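Local atomic coordinates of Cyclo(L-tyrosyl-L-tyrosyl) synthase (Mycobacterium tuberculosis, PDB entry 2X9Q), a protein that probably joins two tyrosines, delivered as tyrosyl-tRNA, into cyclo(L-tyrosyl-L-tyrosyl) without ATP, an intermediate on the way to mycocyclosin. Residues Y117-V122 / P169-Q174; R112-Y117 / R164-P169; E177-L182 / P241-V246; E127-S132 / A220-V225. All coordinates share one frame; numbering follows the deposited sequence.

Contact 1 of 4, residues Y117-V122 / P169-Q174; sequences YTDVHV and PMSEFQ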
loop_
_atom_site.group_PDB
_atom_site.type_symbol
_atom_site.label_atom_id
_atom_site.label_comp_id
_atom_site.label_asym_id
_atom_site.label_seq_id
_atom_site.Cartn_x
_atom_site.Cartn_y
_atom_site.Cartn_z
ATOM N N TYR A 117 -3.501 -7.637 1.720
ATOM C CA TYR A 117 -3.804 -7.166 3.061
ATOM C C TYR A 117 -2.580 -7.264 3.942
ATOM O O TYR A 117 -1.760 -8.205 3.857
ATOM C CB TYR A 117 -5.043 -7.867 3.691
ATOM C CG TYR A 117 -4.870 -9.359 3.850
ATOM C CD1 TYR A 117 -5.164 -10.199 2.796
ATOM C CD2 TYR A 117 -4.351 -9.936 5.054
ATOM C CE1 TYR A 117 -5.006 -11.568 2.895
ATOM C CE2 TYR A 117 -4.176 -11.356 5.158
ATOM C CZ TYR A 117 -4.562 -12.136 4.108
ATOM O OH TYR A 117 -4.342 -13.504 4.089
ATOM N N THR A 118 -2.432 -6.262 4.780
ATOM C CA THR A 118 -1.225 -6.195 5.597
ATOM C C THR A 118 -1.379 -7.162 6.810
ATOM O O THR A 118 -2.320 -7.048 7.542
ATOM C CB THR A 118 -0.878 -4.751 5.969
ATOM O OG1 THR A 118 -0.559 -4.063 4.756
ATOM C CG2 THR A 118 0.458 -4.708 6.863
ATOM N N ASP A 119 -0.496 -8.137 6.966
ATOM C CA ASP A 119 -0.631 -9.056 8.098
ATOM C C ASP A 119 0.691 -9.122 8.900
ATOM O O ASP A 119 1.043 -10.177 9.499
ATOM C CB ASP A 119 -1.034 -10.447 7.582
ATOM C CG ASP A 119 0.047 -11.051 6.732
ATOM O OD1 ASP A 119 0.765 -10.276 6.007
ATOM O OD2 ASP A 119 0.209 -12.286 6.748
ATOM N N VAL A 120 1.494 -8.069 8.811
ATOM C CA VAL A 120 2.805 -8.066 9.471
ATOM C C VAL A 120 2.881 -6.752 10.256
ATOM O O VAL A 120 2.295 -5.736 9.830
ATOM C CB VAL A 120 3.975 -8.108 8.432
ATOM C CG1 VAL A 120 4.178 -9.598 7.933
ATOM C CG2 VAL A 120 3.723 -7.078 7.281
ATOM N N HIS A 121 3.560 -6.783 11.408
ATOM C CA HIS A 121 3.660 -5.641 12.311
ATOM C C HIS A 121 2.329 -5.125 12.848
ATOM O O HIS A 121 2.307 -3.998 13.361
ATOM C CB HIS A 121 4.515 -4.462 11.708
ATOM C CG HIS A 121 5.849 -4.939 11.203
ATOM N ND1 HIS A 121 6.871 -5.292 12.050
ATOM C CD2 HIS A 121 6.295 -5.172 9.944
ATOM C CE1 HIS A 121 7.908 -5.714 11.337
ATOM N NE2 HIS A 121 7.563 -5.688 10.062
ATOM N N VAL A 122 1.252 -5.918 12.718
ATOM C CA VAL A 122 -0.050 -5.535 13.268
ATOM C C VAL A 122 -0.113 -5.666 14.805
ATOM O O VAL A 122 -0.469 -4.727 15.531
ATOM C CB VAL A 122 -1.195 -6.320 12.544
ATOM C CG1 VAL A 122 -2.548 -5.940 13.143
ATOM C CG2 VAL A 122 -1.129 -5.896 11.052
ATOM N N PRO A 169 -1.791 -12.264 1.435
ATOM C CA PRO A 169 -1.243 -11.465 2.525
ATOM C C PRO A 169 0.105 -10.851 2.157
ATOM O O PRO A 169 0.896 -11.451 1.407
ATOM C CB PRO A 169 -1.057 -12.498 3.657
ATOM C CG PRO A 169 -0.797 -13.833 2.931
ATOM C CD PRO A 169 -1.496 -13.720 1.567
HETATM N N MSE A 170 0.421 -9.698 2.759
HETATM C CA MSE A 170 1.691 -9.079 2.546
HETATM C C MSE A 170 2.873 -10.032 2.894
HETATM O O MSE A 170 3.951 -10.025 2.194
HETATM C CB MSE A 170 1.770 -7.726 3.400
HETATM C CG MSE A 170 3.157 -6.923 3.140
HETATM SE SE MSE A 170 3.143 -6.316 1.230
HETATM C CE MSE A 170 1.781 -4.945 1.426
ATOM N N SER A 171 2.727 -10.860 3.933
ATOM C CA SER A 171 3.800 -11.816 4.358
ATOM C C SER A 171 4.123 -12.828 3.281
ATOM O O SER A 171 5.177 -13.363 3.277
ATOM C CB SER A 171 3.389 -12.677 5.625
ATOM O OG SER A 171 2.144 -13.316 5.346
ATOM N N GLU A 172 3.205 -13.124 2.399
ATOM C CA GLU A 172 3.515 -14.079 1.335
ATOM C C GLU A 172 4.675 -13.587 0.417
ATOM O O GLU A 172 5.408 -14.408 -0.157
ATOM C CB GLU A 172 2.265 -14.226 0.472
ATOM C CG GLU A 172 2.352 -15.316 -0.548
ATOM C CD GLU A 172 0.949 -15.788 -0.989
ATOM O OE1 GLU A 172 0.102 -16.281 -0.146
ATOM O OE2 GLU A 172 0.723 -15.654 -2.195
ATOM N N PHE A 173 4.829 -12.266 0.291
ATOM C CA PHE A 173 5.945 -11.693 -0.505
ATOM C C PHE A 173 7.311 -11.874 0.135
ATOM O O PHE A 173 8.334 -11.731 -0.534
ATOM C CB PHE A 173 5.665 -10.223 -0.865
ATOM C CG PHE A 173 4.445 -10.057 -1.748
ATOM C CD1 PHE A 173 4.432 -10.598 -3.010
ATOM C CD2 PHE A 173 3.325 -9.407 -1.304
ATOM C CE1 PHE A 173 3.294 -10.444 -3.846
ATOM C CE2 PHE A 173 2.169 -9.261 -2.114
ATOM C CZ PHE A 173 2.157 -9.736 -3.370
ATOM N N GLN A 174 7.371 -12.294 1.401
ATOM C CA GLN A 174 8.685 -12.520 2.014
ATOM C C GLN A 174 9.447 -13.660 1.356
ATOM O O GLN A 174 10.668 -13.748 1.419
ATOM C CB GLN A 174 8.541 -12.671 3.548
ATOM C CG GLN A 174 7.973 -11.303 4.135
ATOM C CD GLN A 174 7.532 -11.326 5.629
ATOM O OE1 GLN A 174 7.324 -12.390 6.225
ATOM N NE2 GLN A 174 7.398 -10.142 6.221
#
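D119 grips S171 with both carboxylate oxygens. OD1 of D119 takes the backbone N-H of S171 at 2.9 Å, and OD2 of D119 takes the hydroxyl OG of S171 at 2.6 Å; each oxygen uses its syn lone pair, so one carboxylate spans the main chain and the side chain of the same serine. The CA-CB bond of D119 points toward segment 169-174, and chi1 (65°) sets CG between the backbone N and the carbonyl carbon. The third hydrogen bond is a backbone one: M170 N reaches Y117 O at 2.9 Å, the last backbone-to-backbone hydrogen bond between the two segments.

These are the loops at the C-terminal ends of two neighbouring parallel strands, 112-117 and 165-169, in the Rossmann-like sheet that cyclodipeptide synthases share with class I tRNA synthetases. In such folds the C-terminal ends of the parallel strands carry the active site. Here T118 OG1 is hydrogen-bonded to E233, a residue that could have a critical part in catalysis by similarity.

The remaining contacts are van der Waals ones. P169 lies alongside the Y117 ring with its CA over one face, a CH-pi contact 3.8 Å from the centroid, while P169 CB comes to 3.5 Å from Y117 OH. That same CB is 3.3 Å from D119 OD2. Farther along, V120 splits its two methyls: CG2 meets the CG of selenomethionine M170, the two side chains crossing at about a right angle, and CG1 touches S171 CB and, at 3.7 Å, Q174 NE2.

Contact 2 of 4, residues R112-Y117 / R164-P169; sequences RVDFVY and RLCVRP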
loop_
_atom_site.group_PDB
_atom_site.type_symbol
_atom_site.label_atom_id
_atom_site.label_comp_id
_atom_site.label_asym_id
_atom_site.label_seq_id
_atom_site.Cartn_x
_atom_site.Cartn_y
_atom_site.Cartn_z
ATOM N N ARG A 112 -5.393 -6.945 -14.577
ATOM C CA ARG A 112 -5.236 -7.841 -13.447
ATOM C C ARG A 112 -5.260 -6.981 -12.158
ATOM O O ARG A 112 -4.820 -5.817 -12.198
ATOM C CB ARG A 112 -3.902 -8.534 -13.678
ATOM C CG ARG A 112 -3.712 -9.785 -12.928
ATOM C CD ARG A 112 -2.187 -10.221 -12.817
ATOM N NE ARG A 112 -1.966 -10.733 -11.452
ATOM C CZ ARG A 112 -0.836 -11.237 -10.965
ATOM N NH1 ARG A 112 0.270 -11.326 -11.722
ATOM N NH2 ARG A 112 -0.835 -11.689 -9.701
ATOM N N VAL A 113 -5.807 -7.504 -11.050
ATOM C CA VAL A 113 -5.966 -6.726 -9.809
ATOM C C VAL A 113 -5.569 -7.606 -8.649
ATOM O O VAL A 113 -6.060 -8.773 -8.548
ATOM C CB VAL A 113 -7.394 -6.251 -9.570
ATOM C CG1 VAL A 113 -7.523 -5.545 -8.157
ATOM C CG2 VAL A 113 -7.879 -5.341 -10.683
ATOM N N ASP A 114 -4.697 -7.117 -7.770
ATOM C CA ASP A 114 -4.297 -7.923 -6.554
ATOM C C ASP A 114 -4.669 -7.115 -5.300
ATOM O O ASP A 114 -4.213 -5.943 -5.160
ATOM C CB ASP A 114 -2.815 -8.230 -6.521
ATOM C CG ASP A 114 -2.430 -9.373 -7.437
ATOM O OD1 ASP A 114 -2.514 -10.533 -6.993
ATOM O OD2 ASP A 114 -2.135 -9.147 -8.602
ATOM N N PHE A 115 -5.555 -7.662 -4.460
ATOM C CA PHE A 115 -5.835 -7.078 -3.180
ATOM C C PHE A 115 -4.686 -7.632 -2.359
ATOM O O PHE A 115 -4.391 -8.828 -2.487
ATOM C CB PHE A 115 -7.108 -7.697 -2.552
ATOM C CG PHE A 115 -8.371 -7.115 -3.006
ATOM C CD1 PHE A 115 -8.738 -5.863 -2.572
ATOM C CD2 PHE A 115 -9.216 -7.831 -3.885
ATOM C CE1 PHE A 115 -9.969 -5.300 -2.925
ATOM C CE2 PHE A 115 -10.439 -7.265 -4.285
ATOM C CZ PHE A 115 -10.819 -6.010 -3.788
ATOM N N VAL A 116 -4.025 -6.802 -1.548
ATOM C CA VAL A 116 -2.952 -7.296 -0.669
ATOM C C VAL A 116 -3.268 -6.754 0.753
ATOM O O VAL A 116 -3.359 -5.580 0.954
ATOM C CB VAL A 116 -1.577 -6.764 -1.161
ATOM C CG1 VAL A 116 -0.497 -7.170 -0.196
ATOM C CG2 VAL A 116 -1.250 -7.324 -2.633
ATOM N N TYR A 117 -3.501 -7.637 1.720
ATOM C CA TYR A 117 -3.804 -7.166 3.061
ATOM C C TYR A 117 -2.580 -7.264 3.942
ATOM O O TYR A 117 -1.760 -8.205 3.857
ATOM C CB TYR A 117 -5.043 -7.867 3.691
ATOM C CG TYR A 117 -4.870 -9.359 3.850
ATOM C CD1 TYR A 117 -5.164 -10.199 2.796
ATOM C CD2 TYR A 117 -4.351 -9.936 5.054
ATOM C CE1 TYR A 117 -5.006 -11.568 2.895
ATOM C CE2 TYR A 117 -4.176 -11.356 5.158
ATOM C CZ TYR A 117 -4.562 -12.136 4.108
ATOM O OH TYR A 117 -4.342 -13.504 4.089
ATOM N N ARG A 164 -8.457 -13.069 -13.006
ATOM C CA ARG A 164 -7.892 -11.731 -13.070
ATOM C C ARG A 164 -7.639 -11.030 -11.702
ATOM O O ARG A 164 -6.810 -10.116 -11.616
ATOM C CB ARG A 164 -8.778 -10.865 -13.960
ATOM C CG ARG A 164 -8.793 -11.420 -15.466
ATOM C CD ARG A 164 -9.756 -10.688 -16.236
ATOM N NE ARG A 164 -9.485 -9.275 -16.171
ATOM C CZ ARG A 164 -10.422 -8.349 -16.039
ATOM N NH1 ARG A 164 -11.670 -8.733 -16.014
ATOM N NH2 ARG A 164 -10.128 -7.060 -15.954
ATOM N N LEU A 165 -8.400 -11.446 -10.686
ATOM C CA LEU A 165 -8.461 -10.843 -9.372
ATOM C C LEU A 165 -8.050 -11.859 -8.321
ATOM O O LEU A 165 -8.543 -13.025 -8.359
ATOM C CB LEU A 165 -9.879 -10.380 -9.170
ATOM C CG LEU A 165 -10.175 -9.921 -7.786
ATOM C CD1 LEU A 165 -9.435 -8.550 -7.576
ATOM C CD2 LEU A 165 -11.640 -9.737 -7.816
ATOM N N CYS A 166 -7.066 -11.476 -7.469
ATOM C CA CYS A 166 -6.432 -12.371 -6.493
ATOM C C CYS A 166 -6.316 -11.615 -5.152
ATOM O O CYS A 166 -6.355 -10.373 -5.134
ATOM C CB CYS A 166 -5.031 -12.721 -6.974
ATOM S SG CYS A 166 -5.011 -13.868 -8.453
ATOM N N VAL A 167 -6.217 -12.337 -4.031
ATOM C CA VAL A 167 -5.978 -11.719 -2.723
ATOM C C VAL A 167 -4.782 -12.432 -2.167
ATOM O O VAL A 167 -4.621 -13.631 -2.369
ATOM C CB VAL A 167 -7.144 -11.843 -1.717
ATOM C CG1 VAL A 167 -7.827 -13.253 -1.716
ATOM C CG2 VAL A 167 -6.661 -11.418 -0.234
ATOM N N ARG A 168 -3.898 -11.715 -1.482
ATOM C CA ARG A 168 -2.911 -12.465 -0.714
ATOM C C ARG A 168 -2.373 -11.613 0.419
ATOM O O ARG A 168 -2.488 -10.416 0.356
ATOM C CB ARG A 168 -1.769 -12.937 -1.572
ATOM C CG ARG A 168 -0.801 -11.864 -1.926
ATOM C CD ARG A 168 0.139 -12.378 -3.084
ATOM N NE ARG A 168 -0.515 -12.173 -4.378
ATOM C CZ ARG A 168 -0.118 -12.723 -5.542
ATOM N NH1 ARG A 168 0.931 -13.520 -5.609
ATOM N NH2 ARG A 168 -0.786 -12.475 -6.646
ATOM N N PRO A 169 -1.791 -12.264 1.435
ATOM C CA PRO A 169 -1.243 -11.465 2.525
ATOM C C PRO A 169 0.105 -10.851 2.157
ATOM O O PRO A 169 0.896 -11.451 1.407
ATOM C CB PRO A 169 -1.057 -12.498 3.657
ATOM C CG PRO A 169 -0.797 -13.833 2.931
ATOM C CD PRO A 169 -1.496 -13.720 1.567
HETATM O O HOH W 1 -2.898 -11.067 -4.308
#
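R168 CG lies between its backbone N and carbonyl carbon (chi1 76°), and D114 CG stands anti to its carbonyl carbon (chi1 -79°); from there the R168 chain, bent at chi3, carries the guanidinium to the carboxylate. R168 NH2 meets D114 OD1 at 2.6 Å, a salt bridge lying close to the guanidinium plane but coming in above the carboxylate plane, the two planes being turned 56° apart. The other oxygen, D114 OD2, forms a salt bridge with R112 NH2 at 3.1 Å and a hydrogen bond with H82 NE2. Two arginines thus share one aspartate, and their NH2 atoms come within 3.2 Å; the carboxylate between them probably offsets the repulsion. A water bound by R168 NE donates to D114 OD1 and F115 O, bracing the guanidinium against the strand.

Beneath this network five backbone hydrogen bonds join the strands in parallel register, from V113 N to R164 O at 2.9 Å through to the longer Y117 N to R168 O at 3.3 Å. On the opposite face from D114 and R168, L165 CD1 touches V113 CG1 at 3.6 Å and also meets F115 CE2, while V167 CG2 sits in plane at the edge of the Y117 ring, 3.5 Å from CE1.

Strand 165-169 is outermost at this end of the sheet, and 112-117 is its inner neighbour, bonded on its other side to strand 82-87. Helix 133-158 covers the face with F115, Y117 and V167 through I151; helix 220-244 covers the other, where L244 touches D114 and R168 and L236 touches V116.

Contact 3 of 4, residues E177-L182 / P241-V246; sequences EAYREL and PAILGV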
loop_
_atom_site.group_PDB
_atom_site.type_symbol
_atom_site.label_atom_id
_atom_site.label_comp_id
_atom_site.label_asym_id
_atom_site.label_seq_id
_atom_site.Cartn_x
_atom_site.Cartn_y
_atom_site.Cartn_z
ATOM N N GLU A 177 11.880 -13.277 -4.268
ATOM C CA GLU A 177 13.235 -12.691 -4.343
ATOM C C GLU A 177 13.262 -11.176 -4.691
ATOM O O GLU A 177 13.985 -10.458 -4.046
ATOM C CB GLU A 177 14.149 -13.492 -5.336
ATOM C CG GLU A 177 15.612 -13.184 -5.128
ATOM C CD GLU A 177 16.531 -13.823 -6.249
ATOM O OE1 GLU A 177 16.089 -13.970 -7.425
ATOM O OE2 GLU A 177 17.713 -14.175 -5.941
ATOM N N ALA A 178 12.475 -10.676 -5.657
ATOM C CA ALA A 178 12.497 -9.224 -5.941
ATOM C C ALA A 178 12.053 -8.413 -4.654
ATOM O O ALA A 178 12.652 -7.396 -4.325
ATOM C CB ALA A 178 11.594 -8.878 -7.100
ATOM N N TYR A 179 11.024 -8.887 -3.943
ATOM C CA TYR A 179 10.541 -8.186 -2.761
ATOM C C TYR A 179 11.699 -8.141 -1.779
ATOM O O TYR A 179 12.007 -7.078 -1.182
ATOM C CB TYR A 179 9.334 -8.957 -2.132
ATOM C CG TYR A 179 8.925 -8.417 -0.784
ATOM C CD1 TYR A 179 9.628 -8.770 0.405
ATOM C CD2 TYR A 179 7.825 -7.582 -0.680
ATOM C CE1 TYR A 179 9.241 -8.236 1.693
ATOM C CE2 TYR A 179 7.445 -7.026 0.600
ATOM C CZ TYR A 179 8.154 -7.376 1.763
ATOM O OH TYR A 179 7.757 -6.817 2.958
ATOM N N ARG A 180 12.316 -9.307 -1.549
ATOM C CA ARG A 180 13.397 -9.369 -0.590
ATOM C C ARG A 180 14.594 -8.426 -0.944
ATOM O O ARG A 180 15.186 -7.820 -0.058
ATOM C CB ARG A 180 13.942 -10.796 -0.515
ATOM C CG ARG A 180 13.143 -11.816 0.213
ATOM C CD ARG A 180 14.029 -13.147 0.050
ATOM N NE ARG A 180 13.523 -14.266 0.825
ATOM C CZ ARG A 180 14.191 -14.905 1.807
ATOM N NH1 ARG A 180 15.444 -14.558 2.154
ATOM N NH2 ARG A 180 13.604 -15.918 2.447
ATOM N N GLU A 181 14.935 -8.316 -2.229
ATOM C CA GLU A 181 15.971 -7.395 -2.670
ATOM C C GLU A 181 15.557 -5.936 -2.473
ATOM O O GLU A 181 16.327 -5.160 -1.967
ATOM C CB GLU A 181 16.362 -7.678 -4.150
ATOM C CG GLU A 181 17.238 -8.971 -4.227
ATOM C CD GLU A 181 17.604 -9.449 -5.665
ATOM O OE1 GLU A 181 17.478 -8.638 -6.590
ATOM O OE2 GLU A 181 17.982 -10.652 -5.850
ATOM N N LEU A 182 14.338 -5.597 -2.815
ATOM C CA LEU A 182 13.836 -4.243 -2.569
ATOM C C LEU A 182 13.866 -3.911 -1.068
ATOM O O LEU A 182 14.324 -2.836 -0.693
ATOM C CB LEU A 182 12.415 -4.065 -3.140
ATOM C CG LEU A 182 12.409 -4.052 -4.681
ATOM C CD1 LEU A 182 10.963 -4.496 -5.222
ATOM C CD2 LEU A 182 12.959 -2.647 -5.244
ATOM N N PRO A 241 5.845 -4.252 -10.539
ATOM C CA PRO A 241 6.200 -5.019 -11.784
ATOM C C PRO A 241 7.276 -6.090 -11.589
ATOM O O PRO A 241 7.125 -7.217 -12.110
ATOM C CB PRO A 241 6.726 -3.892 -12.730
ATOM C CG PRO A 241 5.727 -2.821 -12.386
ATOM C CD PRO A 241 5.846 -2.808 -10.802
ATOM N N ALA A 242 8.359 -5.808 -10.873
ATOM C CA ALA A 242 9.361 -6.826 -10.511
ATOM C C ALA A 242 8.808 -7.949 -9.652
ATOM O O ALA A 242 9.126 -9.101 -9.877
ATOM C CB ALA A 242 10.583 -6.233 -9.800
ATOM N N ILE A 243 7.946 -7.632 -8.700
ATOM C CA ILE A 243 7.538 -8.647 -7.729
ATOM C C ILE A 243 6.463 -9.570 -8.361
ATOM O O ILE A 243 6.488 -10.777 -8.129
ATOM C CB ILE A 243 6.949 -7.899 -6.521
ATOM C CG1 ILE A 243 8.113 -7.116 -5.821
ATOM C CG2 ILE A 243 6.138 -8.873 -5.593
ATOM C CD1 ILE A 243 7.575 -6.068 -4.754
ATOM N N LEU A 244 5.529 -8.986 -9.102
ATOM C CA LEU A 244 4.380 -9.724 -9.657
ATOM C C LEU A 244 4.533 -10.062 -11.150
ATOM O O LEU A 244 3.690 -10.735 -11.693
ATOM C CB LEU A 244 3.083 -8.952 -9.429
ATOM C CG LEU A 244 2.657 -8.875 -7.945
ATOM C CD1 LEU A 244 1.373 -8.078 -7.821
ATOM C CD2 LEU A 244 2.472 -10.306 -7.403
ATOM N N GLY A 245 5.584 -9.563 -11.809
ATOM C CA GLY A 245 5.816 -9.786 -13.248
ATOM C C GLY A 245 4.727 -9.207 -14.130
ATOM O O GLY A 245 4.264 -9.924 -15.025
ATOM N N VAL A 246 4.285 -7.951 -13.908
ATOM C CA VAL A 246 3.261 -7.323 -14.721
ATOM C C VAL A 246 3.979 -6.123 -15.425
ATOM O O VAL A 246 5.074 -5.763 -15.015
ATOM C CB VAL A 246 2.082 -6.840 -13.854
ATOM C CG1 VAL A 246 1.292 -8.106 -13.308
ATOM C CG2 VAL A 246 2.611 -5.932 -12.711
#
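I243 fills the tight part of this contact between helices 177-192 and 220-244. Its CG1 stands anti to the carbonyl carbon (chi1 -68°), and CD1 beyond it comes to 3.8 Å from L182 CD1, the two side chains crossing obliquely. CG1 of I243 also presses on the backbone, 3.9 Å from Y179 N, so the isoleucine lies over the first turn of helix 177-192. Y179 CB is a little looser, 4.3 Å from I243 CD1, and the ring beyond it leads away to the inner part of helix 220-244, where Y179 OH is hydrogen-bonded to A232 O. I243 also touches L236 and F173, the latter in the loop ahead of helix 177-192.

The solvent side is made by alanines. A178 CB touches A242 CB at 3.9 Å and A242 O at 3.7 Å, two small methyls that let the backbones come close: A178 and I243 have their CA atoms 5.3 Å apart. A242 is exposed. Helix 220-244 ends here, with G245 leaving helical geometry at positive phi.

N176 lies just before the contact and ties the two ends together by polar bonds, its ND2 to I243 O and its OD1 to Y179 N. The side-chain contacts are apolar, some of them made against backbone atoms, with no hydrogen bond between the segments. This is consistent with association through burial of I243, alongside the N176 bonds, while Y179 links this packing to A232, a substrate-binding residue by similarity.

Contact 4 of 4, residues E127-S132 / A220-V225; sequences EALGDS and ATQEQV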
loop_
_atom_site.group_PDB
_atom_site.type_symbol
_atom_site.label_atom_id
_atom_site.label_comp_id
_atom_site.label_asym_id
_atom_site.label_seq_id
_atom_site.Cartn_x
_atom_site.Cartn_y
_atom_site.Cartn_z
ATOM N N GLU A 127 0.549 -3.236 20.403
ATOM C CA GLU A 127 1.374 -3.127 21.631
ATOM C C GLU A 127 1.874 -1.683 21.806
ATOM O O GLU A 127 1.867 -1.147 22.919
ATOM C CB GLU A 127 2.641 -3.956 21.468
ATOM C CG GLU A 127 2.583 -5.243 22.150
ATOM C CD GLU A 127 3.938 -5.903 22.345
ATOM O OE1 GLU A 127 4.695 -5.586 23.322
ATOM O OE2 GLU A 127 4.133 -6.820 21.566
ATOM N N ALA A 128 2.372 -1.079 20.712
ATOM C CA ALA A 128 2.919 0.270 20.817
ATOM C C ALA A 128 1.787 1.228 21.185
ATOM O O ALA A 128 2.045 2.265 21.762
ATOM C CB ALA A 128 3.670 0.696 19.485
ATOM N N LEU A 129 0.526 0.868 20.927
ATOM C CA LEU A 129 -0.575 1.721 21.335
ATOM C C LEU A 129 -0.991 1.392 22.741
ATOM O O LEU A 129 -1.923 1.987 23.226
ATOM C CB LEU A 129 -1.790 1.569 20.419
ATOM C CG LEU A 129 -1.663 2.233 19.026
ATOM C CD1 LEU A 129 -2.600 1.563 18.015
ATOM C CD2 LEU A 129 -1.870 3.757 19.061
ATOM N N GLY A 130 -0.299 0.481 23.455
ATOM C CA GLY A 130 -0.687 0.275 24.850
ATOM C C GLY A 130 -1.387 -1.032 25.210
ATOM O O GLY A 130 -1.692 -1.241 26.376
ATOM N N ASP A 131 -1.546 -1.981 24.266
ATOM C CA ASP A 131 -2.104 -3.283 24.621
ATOM C C ASP A 131 -0.960 -4.121 25.186
ATOM O O ASP A 131 0.195 -3.919 24.772
ATOM C CB ASP A 131 -2.676 -4.009 23.379
ATOM C CG ASP A 131 -3.960 -3.334 22.862
ATOM O OD1 ASP A 131 -4.593 -2.593 23.614
ATOM O OD2 ASP A 131 -4.323 -3.531 21.701
ATOM N N SER A 132 -1.279 -5.138 25.987
ATOM C CA SER A 132 -0.241 -6.127 26.416
ATOM C C SER A 132 0.110 -6.912 25.153
ATOM O O SER A 132 -0.665 -6.874 24.161
ATOM C CB SER A 132 -0.858 -7.075 27.465
ATOM O OG SER A 132 -1.751 -8.004 26.833
ATOM N N ALA A 220 8.658 6.998 20.817
ATOM C CA ALA A 220 9.714 6.448 19.956
ATOM C C ALA A 220 9.337 5.040 19.407
ATOM O O ALA A 220 9.583 4.713 18.238
ATOM C CB ALA A 220 11.017 6.365 20.735
ATOM N N THR A 221 8.719 4.219 20.267
ATOM C CA THR A 221 8.308 2.897 19.876
ATOM C C THR A 221 7.246 2.933 18.809
ATOM O O THR A 221 7.387 2.170 17.867
ATOM C CB THR A 221 7.812 2.022 21.088
ATOM O OG1 THR A 221 8.744 2.204 22.141
ATOM C CG2 THR A 221 7.785 0.493 20.675
ATOM N N GLN A 222 6.211 3.775 18.944
ATOM C CA GLN A 222 5.206 3.869 17.898
ATOM C C GLN A 222 5.853 4.257 16.527
ATOM O O GLN A 222 5.442 3.746 15.477
ATOM C CB GLN A 222 4.079 4.835 18.226
ATOM C CG GLN A 222 3.131 4.362 19.402
ATOM C CD GLN A 222 2.301 5.537 20.002
ATOM O OE1 GLN A 222 2.328 6.649 19.491
ATOM N NE2 GLN A 222 1.572 5.275 21.078
ATOM N N GLU A 223 6.859 5.159 16.581
ATOM C CA GLU A 223 7.578 5.605 15.346
ATOM C C GLU A 223 8.349 4.493 14.735
ATOM O O GLU A 223 8.286 4.324 13.541
ATOM C CB GLU A 223 8.516 6.767 15.634
ATOM C CG GLU A 223 7.741 7.991 15.944
ATOM C CD GLU A 223 8.645 9.196 16.359
ATOM O OE1 GLU A 223 9.877 9.226 16.089
ATOM O OE2 GLU A 223 8.053 10.136 16.902
ATOM N N GLN A 224 9.112 3.762 15.552
ATOM C CA GLN A 224 9.909 2.655 15.058
ATOM C C GLN A 224 8.995 1.539 14.461
ATOM O O GLN A 224 9.256 1.028 13.390
ATOM C CB GLN A 224 10.773 2.044 16.182
ATOM C CG GLN A 224 11.715 0.978 15.570
ATOM C CD GLN A 224 12.476 1.594 14.306
ATOM O OE1 GLN A 224 13.262 2.551 14.467
ATOM N NE2 GLN A 224 12.199 1.088 13.079
ATOM N N VAL A 225 7.891 1.196 15.141
ATOM C CA VAL A 225 7.014 0.142 14.579
ATOM C C VAL A 225 6.357 0.635 13.276
ATOM O O VAL A 225 6.240 -0.125 12.310
ATOM C CB VAL A 225 5.966 -0.321 15.646
ATOM C CG1 VAL A 225 4.815 -1.171 15.011
ATOM C CG2 VAL A 225 6.752 -1.058 16.766
#
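A Schellman motif closes helix 122-128, and A128 in its last turn rests against Q222 in the first turn of helix 220-244. The end of one helix is thereby set beside the start of another, at the surface of the Rossmann-like domain. G130, with positive phi, makes the turn out of the helix; S132 then caps the next one, helix 133-158, with its OG on the backbone N of E135.

A128 CB points at the other helix and touches Q222 CG at 3.7 Å. Around that methyl, T221 CG2 stands at 4.3 Å and V225 CG2 at 4.5 Å, so the alanine faces three residues on one side of helix 220-244. V225 also touches E124 and S125, which carries the packing one turn back along helix 122-128. L129 adds little: its CD2 is 4.3 Å from Q222 NE2.

The polar tie comes from the glutamine. Its CG is anti to the carbonyl carbon (chi1 -69°) and the chain runs on extended, which brings the amide across to the C-terminal end of helix 122-128. An N-H donated to a carbonyl at that end should suit the helix dipole. Q222 NE2 bonds A128 O at 3.1 Å with an angle of 160° at the hydrogen, the oxygen lying in the plane of the glutamine amide while NE2 stands 39° above the carbonyl plane of A128.

Contacts 1 and 2 are continuous, sharing Y117 and P169: the strand pair of contact 2 opens into the loops of contact 1. F173 bridges them, its CZ 3.3 Å from R168 CD, and reaches contact 3 as well, with CD1 3.5 Å from I243 CG2. Contact 3 meets contact 2 through L244, whose CD1 is 3.7 Å from D114 OD2. Contact 4 lies far from contacts 2 and 3, with centres about 29 Å away, but touches contact 1, where V225 CG1 is 4.1 Å from H121 O. It uses the same helix 220-244 as contact 3. Between these two ends the helix carries Y229 to E233, substrate-binding by similarity; T118 of contact 1 has its side chain about 3 Å from that of E233.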